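PDB 4YHE: GH5 from Bacteroidetes bacterium AC2a, which probably hydrolyses beta-glucosidic linkages in cellulose or related glucans, as a glycoside hydrolase family 5 cellulase linked with a polysaccharide utilization locus. Local coordinates for residues A[310-315]-A[383-388]. Residues are numbered along the deposited sequence; the frame is centred on the assembly and turned at random.
Sequences RLYYFR and SAPESS
Y312 and A384 hold the nearest CA atoms, 6.3 Å apart, where the helical residues 310-315 face the irregular run 383-388 near the C-terminus, extended from A384 to S387; no direct hydrogen bond joins the two. Y312 carries the contact. Its CG stands anti to the backbone N (chi1 172°), which carries the ring out from the helix to A384. The A384 methyl lies over one ring face as a CH-pi contact, CB 3.6 Å from the centroid and 23° off the normal, displaced toward CE1, which it approaches to 3.4 Å. P385 meets the root of the same side chain, its CD 3.6 Å from Y312 CB. Beyond the ring, Y312 OH is hydrogen-bonded to E270. With an alanine at Y312, the A384 methyl and P385 CD would probably lose the surface they rest on, and E270 its hydroxyl partner. One turn on, R315 folds its guanidinium back over Y312 CA, and a water links it to the loop, giving a hydrogen to S383 OG and accepting a weak bond from R315 NE. S383 OG also bonds I380 O, and P385 O takes a bond from T260 OG1. The contact thus lays the C-terminal tail at the protein surface along helix 304-323, which connects TIM-barrel strands 291-296 and 327-332, with I380 and Y381 of helix 377-382 also touching Y312.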
loop_
_atom_site.group_PDB
_atom_site.type_symbol
_atom_site.label_atom_id
_atom_site.label_comp_id
_atom_site.label_asym_id
_atom_site.label_seq_id
_atom_site.Cartn_x
_atom_site.Cartn_y
_atom_site.Cartn_z
ATOM N N ARG A 310 9.400 13.105 13.210
ATOM C CA ARG A 310 8.775 12.522 12.031
ATOM C C ARG A 310 9.767 12.380 10.843
ATOM O O ARG A 310 9.817 11.350 10.171
ATOM C CB ARG A 310 7.542 13.353 11.654
ATOM C CG ARG A 310 6.760 12.792 10.461
ATOM C CD ARG A 310 5.966 13.881 9.780
ATOM N NE ARG A 310 4.996 13.395 8.828
ATOM C CZ ARG A 310 4.349 14.136 7.923
ATOM N NH1 ARG A 310 4.596 15.417 7.772
ATOM N NH2 ARG A 310 3.478 13.569 7.126
ATOM N N LEU A 311 10.575 13.401 10.611
ATOM C CA LEU A 311 11.567 13.356 9.544
ATOM C C LEU A 311 12.636 12.317 9.844
ATOM O O LEU A 311 13.018 11.579 8.950
ATOM C CB LEU A 311 12.201 14.735 9.296
ATOM C CG LEU A 311 11.274 15.880 8.938
ATOM C CD1 LEU A 311 12.057 17.144 8.551
ATOM C CD2 LEU A 311 10.385 15.500 7.767
ATOM N N TYR A 312 13.078 12.258 11.103
ATOM C CA TYR A 312 13.995 11.219 11.591
ATOM C C TYR A 312 13.416 9.839 11.360
ATOM O O TYR A 312 14.069 8.972 10.845
ATOM C CB TYR A 312 14.329 11.414 13.084
ATOM C CG TYR A 312 15.098 10.272 13.676
ATOM C CD1 TYR A 312 16.439 10.055 13.320
ATOM C CD2 TYR A 312 14.514 9.396 14.591
ATOM C CE1 TYR A 312 17.149 8.998 13.833
ATOM C CE2 TYR A 312 15.237 8.349 15.136
ATOM C CZ TYR A 312 16.559 8.154 14.747
ATOM O OH TYR A 312 17.304 7.135 15.243
ATOM N N TYR A 313 12.158 9.643 11.733
ATOM C CA TYR A 313 11.495 8.376 11.448
ATOM C C TYR A 313 11.563 7.982 9.974
ATOM O O TYR A 313 11.947 6.865 9.661
ATOM C CB TYR A 313 10.072 8.489 11.971
ATOM C CG TYR A 313 9.125 7.364 11.679
ATOM C CD1 TYR A 313 9.077 6.228 12.495
ATOM C CD2 TYR A 313 8.202 7.468 10.664
ATOM C CE1 TYR A 313 8.133 5.229 12.283
ATOM C CE2 TYR A 313 7.261 6.473 10.442
ATOM C CZ TYR A 313 7.233 5.355 11.245
ATOM O OH TYR A 313 6.294 4.387 11.024
ATOM N N PHE A 314 11.260 8.911 9.057
ATOM C CA PHE A 314 11.314 8.634 7.664
ATOM C C PHE A 314 12.757 8.307 7.223
ATOM O O PHE A 314 12.985 7.351 6.527
ATOM C CB PHE A 314 10.765 9.821 6.845
ATOM C CG PHE A 314 9.250 10.065 6.985
ATOM C CD1 PHE A 314 8.366 9.047 7.248
ATOM C CD2 PHE A 314 8.746 11.330 6.822
ATOM C CE1 PHE A 314 7.000 9.292 7.359
ATOM C CE2 PHE A 314 7.396 11.588 6.896
ATOM C CZ PHE A 314 6.517 10.564 7.167
ATOM N N ARG A 315 13.727 9.118 7.619
ATOM C CA ARG A 315 15.082 8.825 7.202
ATOM C C ARG A 315 15.501 7.443 7.639
ATOM O O ARG A 315 16.002 6.655 6.851
ATOM C CB ARG A 315 16.057 9.840 7.761
ATOM C CG ARG A 315 15.923 11.217 7.186
ATOM C CD ARG A 315 17.207 12.019 7.465
ATOM N NE ARG A 315 17.462 12.197 8.909
ATOM C CZ ARG A 315 16.825 13.061 9.695
ATOM N NH1 ARG A 315 15.883 13.860 9.201
ATOM N NH2 ARG A 315 17.142 13.135 10.984
ATOM N N SER A 383 22.467 10.941 14.471
ATOM C CA SER A 383 22.025 12.300 14.190
ATOM C C SER A 383 20.574 12.570 14.624
ATOM O O SER A 383 20.009 13.616 14.265
ATOM C CB SER A 383 22.184 12.594 12.692
ATOM O OG SER A 383 21.275 11.819 11.913
ATOM N N ALA A 384 19.983 11.659 15.408
ATOM C CA ALA A 384 18.576 11.803 15.814
ATOM C C ALA A 384 18.342 13.100 16.600
ATOM O O ALA A 384 19.182 13.516 17.398
ATOM C CB ALA A 384 18.137 10.617 16.654
ATOM N N PRO A 385 17.166 13.714 16.435
ATOM C CA PRO A 385 16.964 15.038 17.035
ATOM C C PRO A 385 16.732 15.043 18.558
ATOM O O PRO A 385 16.458 14.021 19.192
ATOM C CB PRO A 385 15.717 15.541 16.314
ATOM C CG PRO A 385 14.928 14.277 16.032
ATOM C CD PRO A 385 15.952 13.220 15.745
ATOM N N GLU A 386 16.794 16.229 19.129
ATOM C CA GLU A 386 16.668 16.400 20.575
ATOM C C GLU A 386 15.215 16.482 21.044
ATOM O O GLU A 386 14.413 17.194 20.450
ATOM C CB GLU A 386 17.360 17.706 20.910
ATOM C CG GLU A 386 17.576 17.992 22.371
ATOM C CD GLU A 386 18.573 19.125 22.511
ATOM O OE1 GLU A 386 18.464 20.124 21.759
ATOM O OE2 GLU A 386 19.490 18.975 23.327
ATOM N N SER A 387 14.869 15.780 22.114
ATOM C CA SER A 387 13.514 15.856 22.626
ATOM C C SER A 387 13.164 17.274 23.076
ATOM O O SER A 387 14.029 18.023 23.541
ATOM C CB SER A 387 13.327 14.888 23.789
ATOM O OG SER A 387 12.112 15.155 24.454
ATOM N N SER A 388 11.890 17.636 22.956
ATOM C CA SER A 388 11.420 18.919 23.472
ATOM C C SER A 388 10.582 18.709 24.740
ATOM O O SER A 388 9.735 19.542 25.073
ATOM C CB SER A 388 10.656 19.706 22.383
ATOM O OG SER A 388 9.450 19.049 21.986
HETATM O O HOH W 1 20.698 11.400 8.765
#